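Local structure of alpha-L-arabinosidase (Xanthomonas axonopodis pv. citri, 6D25) at residues A[49-54]-A[87-92]; A[56-61]-A[339-344]; A[62-67]-A[372-377]; A[79-84]-A[387-392]. The protein probably hydrolyses alpha-L-arabinofuranosyl side groups from arabinoxylans, coping with internal di-substitutions, as a trimeric glycoside hydrolase of family GH51. All coordinates share one frame; numbering follows the deposited sequence.

Contact 1 of 4, residues A[49-54]-A[87-92]; sequences FGQFAE and KAIAVP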
loop_
_atom_site.group_PDB
_atom_site.type_symbol
_atom_site.label_atom_id
_atom_site.label_comp_id
_atom_site.label_asym_id
_atom_site.label_seq_id
_atom_site.Cartn_x
_atom_site.Cartn_y
_atom_site.Cartn_z
ATOM N N PHE A 49 13.172 -5.792 -30.852
ATOM C CA PHE A 49 13.663 -4.506 -31.366
ATOM C C PHE A 49 12.873 -3.337 -30.770
ATOM O O PHE A 49 12.812 -2.264 -31.388
ATOM C CB PHE A 49 13.587 -4.534 -32.902
ATOM C CG PHE A 49 14.476 -5.619 -33.461
ATOM C CD1 PHE A 49 15.842 -5.429 -33.531
ATOM C CD2 PHE A 49 13.975 -6.871 -33.759
ATOM C CE1 PHE A 49 16.688 -6.460 -33.946
ATOM C CE2 PHE A 49 14.798 -7.875 -34.240
ATOM C CZ PHE A 49 16.169 -7.685 -34.289
ATOM N N GLY A 50 12.307 -3.530 -29.586
ATOM C CA GLY A 50 11.562 -2.476 -28.910
ATOM C C GLY A 50 12.422 -1.275 -28.563
ATOM O O GLY A 50 13.685 -1.358 -28.406
ATOM N N GLN A 51 11.729 -0.128 -28.488
ATOM C CA GLN A 51 12.312 1.137 -28.099
ATOM C C GLN A 51 11.695 1.555 -26.752
ATOM O O GLN A 51 10.729 0.968 -26.262
ATOM C CB GLN A 51 12.063 2.191 -29.174
ATOM C CG GLN A 51 12.592 1.830 -30.567
ATOM C CD GLN A 51 14.094 1.976 -30.703
ATOM O OE1 GLN A 51 14.763 2.631 -29.902
ATOM N NE2 GLN A 51 14.645 1.352 -31.736
ATOM N N PHE A 52 12.300 2.576 -26.160
ATOM C CA PHE A 52 11.999 3.000 -24.814
ATOM C C PHE A 52 12.184 4.508 -24.734
ATOM O O PHE A 52 13.297 5.001 -24.885
ATOM C CB PHE A 52 12.915 2.219 -23.860
ATOM C CG PHE A 52 12.926 2.641 -22.422
ATOM C CD1 PHE A 52 11.810 3.233 -21.828
ATOM C CD2 PHE A 52 14.061 2.426 -21.654
ATOM C CE1 PHE A 52 11.865 3.641 -20.505
ATOM C CE2 PHE A 52 14.105 2.848 -20.327
ATOM C CZ PHE A 52 13.008 3.443 -19.761
ATOM N N ALA A 53 11.079 5.232 -24.499
ATOM C CA ALA A 53 11.089 6.677 -24.485
ATOM C C ALA A 53 10.595 7.204 -23.133
ATOM O O ALA A 53 9.381 7.498 -22.977
ATOM C CB ALA A 53 10.253 7.194 -25.616
ATOM N N GLU A 54 11.510 7.357 -22.173
ATOM C CA GLU A 54 11.194 7.922 -20.883
ATOM C C GLU A 54 11.091 9.434 -21.015
ATOM O O GLU A 54 11.774 10.044 -21.848
ATOM C CB GLU A 54 12.278 7.562 -19.858
ATOM C CG GLU A 54 12.016 8.019 -18.427
ATOM C CD GLU A 54 12.903 7.374 -17.374
ATOM O OE1 GLU A 54 13.853 6.648 -17.770
ATOM O OE2 GLU A 54 12.669 7.593 -16.153
ATOM N N LYS A 87 9.832 5.145 -38.572
ATOM C CA LYS A 87 9.047 4.293 -39.481
ATOM C C LYS A 87 9.985 3.434 -40.343
ATOM O O LYS A 87 9.664 2.277 -40.612
ATOM C CB LYS A 87 8.134 5.134 -40.377
ATOM C CG LYS A 87 6.930 5.679 -39.638
ATOM C CD LYS A 87 6.017 6.510 -40.501
ATOM C CE LYS A 87 5.165 5.623 -41.385
ATOM N NZ LYS A 87 4.154 6.439 -42.075
ATOM N N ALA A 88 11.111 3.997 -40.770
ATOM C CA ALA A 88 11.986 3.284 -41.705
ATOM C C ALA A 88 12.639 2.065 -41.026
ATOM O O ALA A 88 13.052 1.163 -41.742
ATOM C CB ALA A 88 13.051 4.212 -42.268
ATOM N N ILE A 89 12.724 2.005 -39.702
ATOM C CA ILE A 89 13.279 0.783 -39.056
ATOM C C ILE A 89 12.156 -0.093 -38.470
ATOM O O ILE A 89 12.458 -1.097 -37.778
ATOM C CB ILE A 89 14.361 1.122 -38.017
ATOM C CG1 ILE A 89 13.865 2.044 -36.917
ATOM C CG2 ILE A 89 15.589 1.670 -38.693
ATOM C CD1 ILE A 89 14.776 2.112 -35.697
ATOM N N ALA A 90 10.898 0.240 -38.761
ATOM C CA ALA A 90 9.721 -0.551 -38.351
ATOM C C ALA A 90 9.751 -0.840 -36.834
ATOM O O ALA A 90 9.745 -1.979 -36.379
ATOM C CB ALA A 90 9.627 -1.834 -39.174
ATOM N N VAL A 91 9.777 0.212 -36.043
ATOM C CA VAL A 91 9.733 0.081 -34.595
ATOM C C VAL A 91 8.538 -0.804 -34.218
ATOM O O VAL A 91 7.422 -0.499 -34.582
ATOM C CB VAL A 91 9.665 1.452 -33.912
ATOM C CG1 VAL A 91 9.460 1.290 -32.418
ATOM C CG2 VAL A 91 10.893 2.307 -34.196
ATOM N N PRO A 92 8.764 -1.851 -33.413
ATOM C CA PRO A 92 7.672 -2.791 -33.092
ATOM C C PRO A 92 6.818 -2.375 -31.883
ATOM O O PRO A 92 5.595 -2.619 -31.830
ATOM C CB PRO A 92 8.412 -4.101 -32.767
ATOM C CG PRO A 92 9.716 -3.624 -32.156
ATOM C CD PRO A 92 10.056 -2.390 -32.989
#

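Contact 2 of 4, residues A[56-61]-A[339-344]; sequences LGTGIY and FLQQQN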
loop_
_atom_site.group_PDB
_atom_site.type_symbol
_atom_site.label_atom_id
_atom_site.label_comp_id
_atom_site.label_asym_id
_atom_site.label_seq_id
_atom_site.Cartn_x
_atom_site.Cartn_y
_atom_site.Cartn_z
ATOM N N LEU A 56 12.668 12.179 -20.024
ATOM C CA LEU A 56 14.031 12.319 -19.521
ATOM C C LEU A 56 14.789 13.245 -20.481
ATOM O O LEU A 56 14.858 12.940 -21.673
ATOM C CB LEU A 56 14.674 10.923 -19.469
ATOM C CG LEU A 56 15.953 10.779 -18.647
ATOM C CD1 LEU A 56 16.256 9.310 -18.402
ATOM C CD2 LEU A 56 17.158 11.496 -19.250
ATOM N N GLY A 57 15.335 14.337 -19.968
ATOM C CA GLY A 57 16.157 15.233 -20.766
ATOM C C GLY A 57 15.396 15.749 -21.976
ATOM O O GLY A 57 14.255 16.268 -21.835
ATOM N N THR A 58 15.958 15.560 -23.166
ATOM C CA THR A 58 15.327 15.971 -24.394
ATOM C C THR A 58 14.818 14.749 -25.172
ATOM O O THR A 58 14.604 14.816 -26.404
ATOM C CB THR A 58 16.250 16.874 -25.218
ATOM O OG1 THR A 58 17.440 16.129 -25.481
ATOM C CG2 THR A 58 16.543 18.199 -24.550
ATOM N N GLY A 59 14.584 13.625 -24.480
ATOM C CA GLY A 59 14.115 12.442 -25.127
ATOM C C GLY A 59 12.706 12.548 -25.655
ATOM O O GLY A 59 12.394 11.927 -26.679
ATOM N N ILE A 60 11.856 13.318 -24.975
ATOM C CA ILE A 60 10.500 13.548 -25.434
ATOM C C ILE A 60 10.387 14.969 -25.984
ATOM O O ILE A 60 10.003 15.153 -27.151
ATOM C CB ILE A 60 9.486 13.294 -24.294
ATOM C CG1 ILE A 60 9.500 11.823 -23.869
ATOM C CG2 ILE A 60 8.106 13.759 -24.697
ATOM C CD1 ILE A 60 9.008 10.860 -24.874
ATOM N N TYR A 61 10.687 15.938 -25.155
ATOM C CA TYR A 61 10.590 17.351 -25.534
ATOM C C TYR A 61 11.840 17.725 -26.340
ATOM O O TYR A 61 12.928 17.803 -25.771
ATOM C CB TYR A 61 10.416 18.254 -24.294
ATOM C CG TYR A 61 9.140 17.891 -23.560
ATOM C CD1 TYR A 61 7.902 18.177 -24.123
ATOM C CD2 TYR A 61 9.169 17.181 -22.373
ATOM C CE1 TYR A 61 6.726 17.737 -23.536
ATOM C CE2 TYR A 61 7.996 16.744 -21.781
ATOM C CZ TYR A 61 6.760 17.062 -22.350
ATOM O OH TYR A 61 5.600 16.684 -21.750
ATOM N N PHE A 339 20.387 14.535 -17.802
ATOM C CA PHE A 339 19.734 14.331 -19.125
ATOM C C PHE A 339 20.320 13.146 -19.904
ATOM O O PHE A 339 19.844 12.834 -20.992
ATOM C CB PHE A 339 19.864 15.599 -19.968
ATOM C CG PHE A 339 19.035 16.777 -19.528
ATOM C CD1 PHE A 339 18.272 16.732 -18.370
ATOM C CD2 PHE A 339 19.018 17.938 -20.283
ATOM C CE1 PHE A 339 17.471 17.815 -18.008
ATOM C CE2 PHE A 339 18.249 19.032 -19.899
ATOM C CZ PHE A 339 17.444 18.951 -18.778
ATOM N N LEU A 340 21.351 12.516 -19.338
ATOM C CA LEU A 340 21.967 11.296 -19.871
ATOM C C LEU A 340 22.310 11.433 -21.364
ATOM O O LEU A 340 22.053 10.512 -22.126
ATOM C CB LEU A 340 21.039 10.119 -19.633
ATOM C CG LEU A 340 20.652 9.846 -18.186
ATOM C CD1 LEU A 340 19.910 8.521 -18.096
ATOM C CD2 LEU A 340 21.845 9.877 -17.220
ATOM N N GLN A 341 22.955 12.526 -21.755
ATOM C CA GLN A 341 23.320 12.732 -23.138
ATOM C C GLN A 341 24.735 12.212 -23.355
ATOM O O GLN A 341 25.666 12.630 -22.683
ATOM C CB GLN A 341 23.200 14.207 -23.522
ATOM C CG GLN A 341 21.783 14.715 -23.328
ATOM C CD GLN A 341 21.582 16.171 -23.673
ATOM O OE1 GLN A 341 22.551 16.951 -23.771
ATOM N NE2 GLN A 341 20.305 16.530 -23.835
ATOM N N GLN A 342 24.866 11.263 -24.278
ATOM C CA GLN A 342 26.147 10.663 -24.593
ATOM C C GLN A 342 26.204 10.480 -26.120
ATOM O O GLN A 342 25.158 10.387 -26.773
ATOM C CB GLN A 342 26.323 9.343 -23.840
ATOM C CG GLN A 342 25.270 8.292 -24.175
ATOM C CD GLN A 342 25.261 7.065 -23.275
ATOM O OE1 GLN A 342 25.449 7.186 -22.062
ATOM N NE2 GLN A 342 25.017 5.899 -23.848
ATOM N N GLN A 343 27.410 10.399 -26.662
ATOM C CA GLN A 343 27.569 10.095 -28.067
ATOM C C GLN A 343 27.447 8.577 -28.260
ATOM O O GLN A 343 27.270 7.760 -27.311
ATOM C CB GLN A 343 28.884 10.677 -28.638
ATOM C CG GLN A 343 28.701 11.958 -29.449
ATOM C CD GLN A 343 27.955 11.740 -30.749
ATOM O OE1 GLN A 343 27.627 10.606 -31.090
ATOM N NE2 GLN A 343 27.664 12.815 -31.485
ATOM N N ASN A 344 27.420 8.218 -29.533
ATOM C CA ASN A 344 27.047 6.894 -30.008
ATOM C C ASN A 344 28.017 6.558 -31.141
ATOM O O ASN A 344 27.963 7.202 -32.203
ATOM C CB ASN A 344 25.583 6.952 -30.433
ATOM C CG ASN A 344 24.894 5.615 -30.537
ATOM O OD1 ASN A 344 25.324 4.742 -31.340
ATOM N ND2 ASN A 344 23.780 5.500 -29.834
HETATM O O HOH W 1 18.570 14.050 -23.078
#

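Contact 3 of 4, residues A[62-67]-A[372-377]; sequences GGVWVG and AQMVNV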
loop_
_atom_site.group_PDB
_atom_site.type_symbol
_atom_site.label_atom_id
_atom_site.label_comp_id
_atom_site.label_asym_id
_atom_site.label_seq_id
_atom_site.Cartn_x
_atom_site.Cartn_y
_atom_site.Cartn_z
ATOM N N GLY A 62 11.633 17.974 -27.641
ATOM C CA GLY A 62 12.737 18.190 -28.548
ATOM C C GLY A 62 13.019 16.953 -29.376
ATOM O O GLY A 62 13.060 17.020 -30.576
ATOM N N GLY A 63 13.150 15.805 -28.724
ATOM C CA GLY A 63 13.450 14.552 -29.460
ATOM C C GLY A 63 12.276 14.020 -30.267
ATOM O O GLY A 63 12.489 13.427 -31.322
ATOM N N VAL A 64 11.045 14.169 -29.744
ATOM C CA VAL A 64 9.823 13.620 -30.384
ATOM C C VAL A 64 8.788 14.744 -30.571
ATOM O O VAL A 64 8.304 15.002 -31.679
ATOM C CB VAL A 64 9.239 12.464 -29.564
ATOM C CG1 VAL A 64 7.895 12.017 -30.133
ATOM C CG2 VAL A 64 10.216 11.296 -29.489
ATOM N N TRP A 65 8.466 15.391 -29.472
ATOM C CA TRP A 65 7.402 16.383 -29.386
ATOM C C TRP A 65 8.004 17.780 -29.510
ATOM O O TRP A 65 8.848 18.149 -28.679
ATOM C CB TRP A 65 6.668 16.258 -28.045
ATOM C CG TRP A 65 5.570 17.266 -27.918
ATOM C CD1 TRP A 65 5.622 18.467 -27.262
ATOM C CD2 TRP A 65 4.268 17.189 -28.533
ATOM N NE1 TRP A 65 4.443 19.143 -27.436
ATOM C CE2 TRP A 65 3.586 18.367 -28.184
ATOM C CE3 TRP A 65 3.617 16.235 -29.313
ATOM C CZ2 TRP A 65 2.295 18.632 -28.644
ATOM C CZ3 TRP A 65 2.324 16.475 -29.727
ATOM C CH2 TRP A 65 1.666 17.661 -29.388
ATOM N N VAL A 66 7.566 18.559 -30.484
ATOM C CA VAL A 66 8.003 19.948 -30.586
ATOM C C VAL A 66 6.795 20.878 -30.402
ATOM O O VAL A 66 6.977 22.045 -30.173
ATOM C CB VAL A 66 8.740 20.219 -31.909
ATOM C CG1 VAL A 66 10.047 19.438 -31.985
ATOM C CG2 VAL A 66 7.887 19.934 -33.135
ATOM N N GLY A 67 5.578 20.372 -30.524
ATOM C CA GLY A 67 4.378 21.230 -30.421
ATOM C C GLY A 67 3.929 21.717 -31.787
ATOM O O GLY A 67 4.756 21.920 -32.661
ATOM N N ALA A 372 17.649 1.229 -24.167
ATOM C CA ALA A 372 17.576 2.510 -23.484
ATOM C C ALA A 372 18.483 3.543 -24.164
ATOM O O ALA A 372 19.702 3.332 -24.175
ATOM C CB ALA A 372 18.010 2.336 -22.049
ATOM N N GLN A 373 17.973 4.645 -24.712
ATOM C CA GLN A 373 16.573 5.006 -24.921
ATOM C C GLN A 373 16.471 5.530 -26.358
ATOM O O GLN A 373 17.454 5.439 -27.100
ATOM C CB GLN A 373 16.132 6.055 -23.899
ATOM C CG GLN A 373 15.985 5.498 -22.484
ATOM C CD GLN A 373 15.298 6.420 -21.518
ATOM O OE1 GLN A 373 14.583 7.346 -21.948
ATOM N NE2 GLN A 373 15.494 6.158 -20.230
ATOM N N MET A 374 15.331 6.065 -26.774
ATOM C CA MET A 374 15.023 6.130 -28.182
ATOM C C MET A 374 15.683 7.356 -28.837
ATOM O O MET A 374 16.318 7.201 -29.896
ATOM C CB MET A 374 13.504 6.148 -28.408
ATOM C CG MET A 374 13.096 5.929 -29.846
ATOM S SD MET A 374 11.295 5.769 -30.028
ATOM C CE MET A 374 10.778 7.453 -29.717
ATOM N N VAL A 375 15.498 8.567 -28.277
ATOM C CA VAL A 375 16.028 9.783 -28.848
ATOM C C VAL A 375 16.761 10.582 -27.766
ATOM O O VAL A 375 16.226 10.726 -26.672
ATOM C CB VAL A 375 14.914 10.643 -29.478
ATOM C CG1 VAL A 375 15.479 11.851 -30.220
ATOM C CG2 VAL A 375 14.030 9.834 -30.401
ATOM N N ASN A 376 17.974 11.030 -28.039
ATOM C CA ASN A 376 18.704 12.018 -27.201
ATOM C C ASN A 376 19.141 11.472 -25.832
ATOM O O ASN A 376 19.698 12.260 -25.051
ATOM C CB ASN A 376 17.876 13.289 -27.003
ATOM C CG ASN A 376 17.827 14.126 -28.260
ATOM O OD1 ASN A 376 18.803 14.089 -29.031
ATOM N ND2 ASN A 376 16.745 14.873 -28.446
ATOM N N VAL A 377 18.882 10.210 -25.510
ATOM C CA VAL A 377 19.077 9.701 -24.134
ATOM C C VAL A 377 19.757 8.333 -24.238
ATOM O O VAL A 377 19.302 7.450 -24.994
ATOM C CB VAL A 377 17.723 9.561 -23.418
ATOM C CG1 VAL A 377 17.846 8.832 -22.099
ATOM C CG2 VAL A 377 17.065 10.923 -23.221
#

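Contact 4 of 4, residues A[79-84]-A[387-392]; sequences RNDVVA and DKMVLT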
loop_
_atom_site.group_PDB
_atom_site.type_symbol
_atom_site.label_atom_id
_atom_site.label_comp_id
_atom_site.label_asym_id
_atom_site.label_seq_id
_atom_site.Cartn_x
_atom_site.Cartn_y
_atom_site.Cartn_z
ATOM N N ARG A 79 7.784 15.897 -34.524
ATOM C CA ARG A 79 8.727 16.348 -35.549
ATOM C C ARG A 79 8.817 15.278 -36.658
ATOM O O ARG A 79 8.940 14.063 -36.413
ATOM C CB ARG A 79 10.078 16.719 -34.935
ATOM C CG ARG A 79 10.807 15.602 -34.214
ATOM C CD ARG A 79 12.044 16.187 -33.514
ATOM N NE ARG A 79 13.010 16.665 -34.481
ATOM C CZ ARG A 79 13.964 17.540 -34.220
ATOM N NH1 ARG A 79 14.887 17.757 -35.125
ATOM N NH2 ARG A 79 13.972 18.213 -33.053
ATOM N N ASN A 80 8.749 15.770 -37.892
ATOM C CA ASN A 80 8.597 14.909 -39.084
ATOM C C ASN A 80 9.830 14.005 -39.312
ATOM O O ASN A 80 9.710 12.863 -39.762
ATOM C CB ASN A 80 8.385 15.775 -40.320
ATOM C CG ASN A 80 7.000 16.388 -40.387
ATOM O OD1 ASN A 80 6.095 15.970 -39.663
ATOM N ND2 ASN A 80 6.830 17.368 -41.254
ATOM N N ASP A 81 11.014 14.560 -39.089
ATOM C CA ASP A 81 12.275 13.864 -39.383
ATOM C C ASP A 81 12.363 12.590 -38.530
ATOM O O ASP A 81 12.729 11.511 -39.048
ATOM C CB ASP A 81 13.491 14.786 -39.240
ATOM C CG ASP A 81 13.623 15.582 -37.929
ATOM O OD1 ASP A 81 12.804 15.394 -37.014
ATOM O OD2 ASP A 81 14.526 16.478 -37.870
ATOM N N VAL A 82 12.002 12.688 -37.254
ATOM C CA VAL A 82 12.082 11.555 -36.340
ATOM C C VAL A 82 11.023 10.515 -36.712
ATOM O O VAL A 82 11.280 9.315 -36.674
ATOM C CB VAL A 82 11.953 12.025 -34.879
ATOM C CG1 VAL A 82 11.702 10.863 -33.930
ATOM C CG2 VAL A 82 13.178 12.800 -34.447
ATOM N N VAL A 83 9.815 10.968 -37.033
ATOM C CA VAL A 83 8.753 10.070 -37.440
ATOM C C VAL A 83 9.224 9.222 -38.633
ATOM O O VAL A 83 9.073 7.990 -38.619
ATOM C CB VAL A 83 7.444 10.829 -37.762
ATOM C CG1 VAL A 83 6.429 9.950 -38.470
ATOM C CG2 VAL A 83 6.851 11.412 -36.496
ATOM N N ALA A 84 9.789 9.875 -39.654
ATOM C CA ALA A 84 10.178 9.159 -40.849
ATOM C C ALA A 84 11.290 8.144 -40.520
ATOM O O ALA A 84 11.292 6.986 -41.003
ATOM C CB ALA A 84 10.581 10.146 -41.906
ATOM N N ASP A 387 16.303 22.033 -35.108
ATOM C CA ASP A 387 15.865 21.390 -36.330
ATOM C C ASP A 387 16.915 20.390 -36.847
ATOM O O ASP A 387 16.616 19.714 -37.790
ATOM C CB ASP A 387 15.436 22.396 -37.403
ATOM C CG ASP A 387 16.539 23.303 -37.921
ATOM O OD1 ASP A 387 17.701 23.119 -37.565
ATOM O OD2 ASP A 387 16.210 24.263 -38.622
ATOM N N LYS A 388 18.072 20.254 -36.210
ATOM C CA LYS A 388 19.086 19.284 -36.652
ATOM C C LYS A 388 18.778 17.878 -36.119
ATOM O O LYS A 388 18.281 17.724 -35.012
ATOM C CB LYS A 388 20.456 19.721 -36.148
ATOM C CG LYS A 388 20.955 21.037 -36.733
ATOM C CD LYS A 388 22.217 21.555 -36.093
ATOM C CE LYS A 388 22.422 22.995 -36.498
ATOM N NZ LYS A 388 23.647 23.535 -35.902
ATOM N N MET A 389 19.098 16.869 -36.918
ATOM C CA MET A 389 18.874 15.485 -36.552
ATOM C C MET A 389 20.009 14.628 -37.102
ATOM O O MET A 389 20.402 14.827 -38.226
ATOM C CB MET A 389 17.543 14.971 -37.110
ATOM C CG MET A 389 17.150 13.612 -36.545
ATOM S SD MET A 389 15.863 12.712 -37.474
ATOM C CE MET A 389 16.858 12.241 -38.888
ATOM N N VAL A 390 20.478 13.656 -36.342
ATOM C CA VAL A 390 21.458 12.701 -36.847
ATOM C C VAL A 390 21.080 11.282 -36.408
ATOM O O VAL A 390 20.560 11.061 -35.315
ATOM C CB VAL A 390 22.885 13.086 -36.407
ATOM C CG1 VAL A 390 23.093 12.999 -34.919
ATOM C CG2 VAL A 390 23.934 12.233 -37.086
ATOM N N LEU A 391 21.282 10.336 -37.302
ATOM C CA LEU A 391 21.079 8.923 -37.065
ATOM C C LEU A 391 22.378 8.330 -36.503
ATOM O O LEU A 391 23.438 8.565 -37.039
ATOM C CB LEU A 391 20.732 8.229 -38.384
ATOM C CG LEU A 391 19.509 8.769 -39.121
ATOM C CD1 LEU A 391 19.270 8.042 -40.424
ATOM C CD2 LEU A 391 18.274 8.572 -38.275
ATOM N N THR A 392 22.270 7.556 -35.445
ATOM C CA THR A 392 23.467 7.025 -34.769
ATOM C C THR A 392 23.896 5.693 -35.406
ATOM O O THR A 392 23.137 5.031 -36.101
ATOM C CB THR A 392 23.198 6.823 -33.277
ATOM O OG1 THR A 392 22.238 5.767 -33.136
ATOM C CG2 THR A 392 22.731 8.105 -32.609
HETATM O O HOH W 2 13.441 19.119 -38.395
HETATM O O HOH W 3 15.932 17.116 -39.937
#

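Contact 1 of 4, residues A[49-54]-A[87-92]
Apolar contacts hold most of this interface together, with Phe-49, Gly-50 and Gln-51 on one side and Ile-89, Val-91 and Pro-92 on the other. Phe-49 takes part through its CB, which lies 4.0 Å from Pro-92 CG, while the phenyl ring is directed elsewhere and meets Phe-356. The aliphatic part of Gln-51 crosses Val-91 at roughly a right angle. Its CG rests against both methyls of the valine, 3.7 Å from Val-91 CG1 and 4.0 Å from Val-91 CG2.

The proline ring also presses on the main chain at Phe-49 and Gly-50. Pro-92 CD approaches Phe-49 O to 3.2 Å, and Pro-92 CG sits 3.7 Å from Gly-50 N, so the peptide between Phe-49 and Gly-50 is packed against CG and CD of the proline ring. This is the beginning and end of the first beta-alpha-beta unit of the (beta/alpha)8 barrel: strand 51-52 opens it, helix 80-88 makes the crossover, and the loop through Val-91 and Pro-92 enters strand 93-96. Parallel backbone bonds of Gln-51 with Asn-93 and Arg-95 follow directly.

No hydrogen bond joins the two segments; across the contact the Gln-51 amide makes only a van der Waals approach. A bend at chi2 (-76°) turns the amide off the line of CB and CG, and Gln-51 NE2 comes 4.0 Å from Ile-89 CD1. That nitrogen has its hydrogen-bond partner outside the two segments. Ala-90 N bonds back to Lys-87 O at 3.0 Å, and Val-91 O is bound by Thr-148 OG1.

Contact 2 of 4, residues A[56-61]-A[339-344]
The backbones come closest where Gly-57 CA and Phe-339 CA lie 4.0 Å apart, at a type II' beta turn running from Leu-56 to Gly-59 and closed by Gly-59 N to Leu-56 O at 2.9 Å. Both segments are loops that follow strands of the (beta/alpha)8 barrel, the first after strand 51-52 and the second after strand 319-325, so the contact joins loops at the C-terminal ends of the strands, where barrel glycosidases carry their active sites. A glycerol molecule bound near Leu-340 is consistent with a pocket close by.

Gly-57 lies over one face of the Phe-339 ring in a CH-pi contact, its CA 3.7 Å from the ring centroid and 23° off the normal, offset toward the rim. Beside this, the two branches of Leu-56 divide their work: CD1 meets Leu-340 CD1 at 3.8 Å, while CD2 lies against the Phe-339 carbonyl. The two leucines cross at about a right angle.

Gln-341, extended beyond CG (chi2 179°), reaches back to the turn with its amide. There a water binds both segments: it accepts from Thr-58 N at 3.0 Å and from Gln-341 NE2 at 3.1 Å, and it donates to Phe-339 O at 2.7 Å.

Contact 3 of 4, residues A[62-67]-A[372-377]
In the loop after the first strand of the (beta/alpha)8 barrel, Gly-63 and Val-64 meet Met-374, Val-375 and Asn-376 of the loop after the eighth. Strands 51-52 and 366-371 are the two that close the barrel, and the loops leaving them here pack against each other. The second loop starts with a cis peptide between Ala-372 and Gln-373.

Gly-63 is the centre of the approach. Its CA lies 3.5 Å from Val-375 CG1 and also 3.5 Å from Asn-376 ND2, the bare alpha carbon taking both neighbours. Val-375 places CG1 in this position by setting it anti to the backbone N (chi1 -174°), which leaves CG2 for Val-64. Val-64 CG2 in turn is shared: Met-374 CE touches it at 3.9 Å and Val-375 CG2 at 4.2 Å. The methionine, bent at chi3, crosses Val-64 at about a right angle.

The Asn-376 amide passes by Gly-63 to bind further partners. OD1 accepts from Thr-384 N, and ND2 donates to Thr-58 O in the turn just upstream, fixing the rotation of the amide.

No hydrogen bond links the two segments directly, and Gly-63 O is buried with no partner in the model, so the contact rests on close apolar fit, probably at some cost for the buried carbonyl.

Contact 4 of 4, residues A[79-84]-A[387-392]
Met-389 reaches across to Asp-81 along its whole length, the two side chains sliding past each other in opposite directions. Its CB lies 3.5 Å from Asp-81 OD2, and CG follows at 4.1 Å from the same oxygen. With CG anti to the backbone N (chi1 -170°), the chain runs on over the first turn of the helix, where SD meets Asp-81 CB at 3.6 Å and Val-82 CG2 at 4.0 Å. A bend at chi3 then carries CE to 4.2 Å from Asp-81 O. The thioether thus lies against both the side chain and the main chain of the aspartate.

The carboxylate it packs on is gripped side-on by Arg-79. Arg-79 NE donates to Asp-81 OD1 at 2.8 Å and Arg-79 NH1 to Asp-81 OD2 at 3.0 Å. Both bonds are nearly straight (171° and 170°), use the syn lone pairs and lie close to the guanidinium plane, so the two flat groups are nearly coplanar. OD1 also accepts a weak bond from Val-82 N, while two waters donate to Asp-81 OD2, and both also reach Asp-387 O, one of them only weakly. The NH2 of Arg-79 binds Gly-62 O and Gly-386 O, which ties the loop and the hairpin turn to the same guanidinium.

An acidic side chain in the first turn probably also suits the positive N-terminal end of helix 80-88. That helix end, with Arg-79 as N-cap residue, is braced here by the second strand of the beta hairpin 382-385/388-391, in the connection between the eighth barrel strand and helix 393-400.

In the fold
From the N terminus the chain enters the (beta/alpha)8 barrel at strand 51-52, and contact 1 closes the first loop, a short one of 32 residues, when the chain returns after helix 80-88. The segments 56-61, 62-67 and 79-84 lie inside that loop, but their partners come 280 to 300 residues later, so each pair of contacts crosses and none nests. Contact 2 ties the loop after the first strand to that after the seventh, contact 3 to that after the eighth, and contact 4 ties helix 80-88 to the hairpin 382-385/388-391, which follows the eighth strand. A probable Trp-65 N to Ile-60 O bond joins contacts 2 and 3, Glu-54 with Gln-373 contacts 1 and 3.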